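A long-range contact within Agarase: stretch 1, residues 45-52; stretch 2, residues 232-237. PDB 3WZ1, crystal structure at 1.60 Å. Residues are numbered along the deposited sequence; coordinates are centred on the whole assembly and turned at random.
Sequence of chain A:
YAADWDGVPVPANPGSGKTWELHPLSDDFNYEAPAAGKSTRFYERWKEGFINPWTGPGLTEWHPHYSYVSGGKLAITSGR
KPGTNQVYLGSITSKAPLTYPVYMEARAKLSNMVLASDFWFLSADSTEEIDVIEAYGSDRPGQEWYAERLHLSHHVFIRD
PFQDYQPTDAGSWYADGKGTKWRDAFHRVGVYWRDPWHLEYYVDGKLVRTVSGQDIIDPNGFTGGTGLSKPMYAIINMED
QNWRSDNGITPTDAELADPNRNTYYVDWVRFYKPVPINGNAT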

# COMPACT_ATOMS: atom_id res chain seq x y z
N ARG A 45 13.59 1.56 -10.95
CA ARG A 45 12.93 0.78 -9.90
C ARG A 45 11.54 0.29 -10.25
O ARG A 45 11.12 -0.76 -9.75
CB ARG A 45 12.81 1.62 -8.62
CG ARG A 45 14.14 1.90 -7.95
CD ARG A 45 13.99 2.89 -6.81
NE ARG A 45 15.26 3.00 -6.12
CZ ARG A 45 16.30 3.70 -6.54
NH1 ARG A 45 16.25 4.43 -7.66
NH2 ARG A 45 17.43 3.65 -5.85
N TRP A 46 10.81 1.09 -11.03
CA TRP A 46 9.35 0.97 -11.14
C TRP A 46 8.87 0.70 -12.54
O TRP A 46 9.51 1.08 -13.52
CB TRP A 46 8.64 2.25 -10.65
CG TRP A 46 9.09 2.66 -9.27
CD1 TRP A 46 9.93 3.69 -8.96
CD2 TRP A 46 8.77 2.01 -8.03
NE1 TRP A 46 10.14 3.73 -7.59
CE2 TRP A 46 9.44 2.71 -7.01
CE3 TRP A 46 7.95 0.93 -7.69
CZ2 TRP A 46 9.33 2.33 -5.66
CZ3 TRP A 46 7.85 0.56 -6.36
CH2 TRP A 46 8.53 1.26 -5.37
N LYS A 47 7.71 0.07 -12.62
CA LYS A 47 6.93 0.04 -13.85
C LYS A 47 5.58 0.68 -13.59
O LYS A 47 5.09 0.68 -12.44
CB LYS A 47 6.77 -1.41 -14.36
CG LYS A 47 5.88 -2.29 -13.46
CD LYS A 47 5.64 -3.71 -13.96
CE LYS A 47 4.71 -3.79 -15.18
NZ LYS A 47 3.25 -3.43 -15.07
N GLU A 48 4.95 1.22 -14.64
CA GLU A 48 3.56 1.66 -14.51
C GLU A 48 2.65 0.44 -14.46
O GLU A 48 2.94 -0.58 -15.11
CB GLU A 48 3.16 2.55 -15.68
CG GLU A 48 3.89 3.90 -15.64
CD GLU A 48 4.32 4.40 -16.99
OE1 GLU A 48 4.01 5.57 -17.31
OE2 GLU A 48 4.99 3.61 -17.72
N GLY A 49 1.56 0.53 -13.72
CA GLY A 49 0.55 -0.53 -13.65
C GLY A 49 0.76 -1.49 -12.51
O GLY A 49 1.12 -1.08 -11.40
N PHE A 50 0.56 -2.77 -12.82
CA PHE A 50 0.35 -3.84 -11.84
C PHE A 50 1.39 -4.92 -12.11
O PHE A 50 2.28 -4.77 -12.97
CB PHE A 50 -1.12 -4.33 -12.04
CG PHE A 50 -1.60 -5.41 -11.10
CD1 PHE A 50 -1.56 -5.26 -9.72
CD2 PHE A 50 -2.16 -6.58 -11.60
CE1 PHE A 50 -2.02 -6.26 -8.88
CE2 PHE A 50 -2.64 -7.58 -10.75
CZ PHE A 50 -2.57 -7.41 -9.38
N ILE A 51 1.30 -6.03 -11.38
CA ILE A 51 2.22 -7.16 -11.60
C ILE A 51 1.96 -7.88 -12.92
O ILE A 51 2.82 -8.64 -13.39
CB ILE A 51 2.22 -8.18 -10.45
CG1 ILE A 51 0.81 -8.71 -10.16
CG2 ILE A 51 2.81 -7.56 -9.19
CD1 ILE A 51 0.80 -9.97 -9.33
N ASN A 52 0.77 -7.67 -13.49
CA ASN A 52 0.37 -8.29 -14.76
C ASN A 52 -0.59 -7.33 -15.47
O ASN A 52 -0.85 -6.23 -14.95
CB ASN A 52 -0.19 -9.70 -14.50
CG ASN A 52 -1.47 -9.70 -13.67
OD1 ASN A 52 -2.40 -8.95 -13.94
ND2 ASN A 52 -1.53 -10.58 -12.67
N MET A 232 7.29 -10.93 -3.01
CA MET A 232 6.17 -10.04 -3.30
C MET A 232 6.65 -8.72 -3.88
O MET A 232 7.65 -8.15 -3.44
CB MET A 232 5.36 -9.74 -2.04
CG MET A 232 4.72 -10.96 -1.41
SD MET A 232 3.68 -10.48 -0.03
CE MET A 232 3.45 -12.08 0.75
N TYR A 233 5.90 -8.23 -4.86
CA TYR A 233 6.20 -6.97 -5.52
C TYR A 233 5.54 -5.83 -4.74
O TYR A 233 4.42 -5.98 -4.24
CB TYR A 233 5.69 -6.98 -6.97
CG TYR A 233 6.44 -8.00 -7.79
CD1 TYR A 233 6.04 -9.33 -7.80
CD2 TYR A 233 7.57 -7.64 -8.49
CE1 TYR A 233 6.77 -10.28 -8.48
CE2 TYR A 233 8.31 -8.59 -9.19
CZ TYR A 233 7.89 -9.89 -9.17
OH TYR A 233 8.62 -10.86 -9.85
N ALA A 234 6.25 -4.71 -4.64
CA ALA A 234 5.68 -3.50 -4.05
C ALA A 234 4.76 -2.82 -5.03
O ALA A 234 5.13 -2.62 -6.20
CB ALA A 234 6.81 -2.57 -3.65
N ILE A 235 3.57 -2.41 -4.57
CA ILE A 235 2.59 -1.75 -5.40
C ILE A 235 2.08 -0.53 -4.67
O ILE A 235 1.75 -0.57 -3.48
CB ILE A 235 1.41 -2.70 -5.73
CG1 ILE A 235 1.93 -4.04 -6.30
CG2 ILE A 235 0.43 -2.04 -6.67
CD1 ILE A 235 0.86 -5.11 -6.39
N ILE A 236 2.03 0.57 -5.40
CA ILE A 236 1.47 1.82 -4.88
C ILE A 236 0.35 2.19 -5.83
O ILE A 236 0.60 2.38 -7.02
CB ILE A 236 2.51 2.95 -4.81
CG1 ILE A 236 3.74 2.52 -3.98
CG2 ILE A 236 1.85 4.19 -4.21
CD1 ILE A 236 4.97 3.35 -4.27
N ASN A 237 -0.88 2.26 -5.34
CA ASN A 237 -1.98 2.57 -6.23
C ASN A 237 -3.11 3.24 -5.50
O ASN A 237 -3.04 3.44 -4.28
CB ASN A 237 -2.45 1.30 -6.97
CG ASN A 237 -3.28 0.36 -6.12
OD1 ASN A 237 -3.89 0.77 -5.12
ND2 ASN A 237 -3.35 -0.90 -6.52

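The residues that touch are at least 182 positions apart in sequence, yet they meet through a small apolar contact that buries about 290 Å² of surface, both sides summed. No hydrogen bond crosses between the two stretches. The backbones stay well separated, with the CA of F50 7.1 Å from the CA of I235 and the CA of I51 7.3 Å from the CA of Y233, so side chains fill the gap and packing alone joins the two segments here.

R45 begins the stretch out of reach of its partner, its guanidinium group hydrogen-bonded elsewhere in the structure. W46 makes the first contact. Its CA-to-CB bond points sideways, but the m rotamer, with chi2 at 105°, brings the far end of the indole nearer to the 232-237 strand. There CZ3 of W46 lies 4.3 Å from CB of A234, while CH2 of W46 lies 4.3 Å from CD1 of I236. The carbonyl O of A234 sits at the ring edge, near its plane, 4.2 Å from CZ3 of W46. A long, flat side chain suits this place because it can span the distance between the backbones and touch two residues of the strand at once. The CA-to-CB bonds of A234 and I236 both point toward stretch 1, and the six-membered part of the indole meets the small methyl of the one and CD1 of the longer chain of the other. The polar NE1 of W46 is satisfied elsewhere, so the buried ring carries no unpaired donor.

K47 and E48 do not touch stretch 2. K47 instead braces its own segment: its NZ donates hydrogen bonds to O of E48 at 2.9 Å and to O of F50 at 2.7 Å. A long, flexible amine is well suited to this task, since it can bend forward along its own chain to reach two carbonyl groups, those of E48 and F50. G49 lies between those two residues, with phi/psi of 93/-138°. At these angles a CB would be jammed against the carbonyl O of E48, which by itself calls for glycine.

Beyond G49 the chain returns to the contact. F50 starts sideways, like W46, but its t rotamer brings the end of the ring nearer, placing CE1 of F50 4.0 Å from CD1 of I235. The CA-to-CB bond of I235 is also sideways, and its side chain, with chi1 m and chi2 t, extends its terminal methyl to the meeting point. Both residues are buried, as suits an aromatic ring and a branched aliphatic chain.

The CA-to-CB bond of I51 points toward the strand, and the residue makes the closest approach of the contact, with its CG2 3.7 Å from CB of Y233. The same CG2 of I51 lies 4.2 Å from CD1 of I235. Branching at CB places this methyl close to the backbone, where it can touch both neighbours, and CD1 of I235 thereby meets both F50 and I51. N52 then ends the stretch beyond reach of the strand.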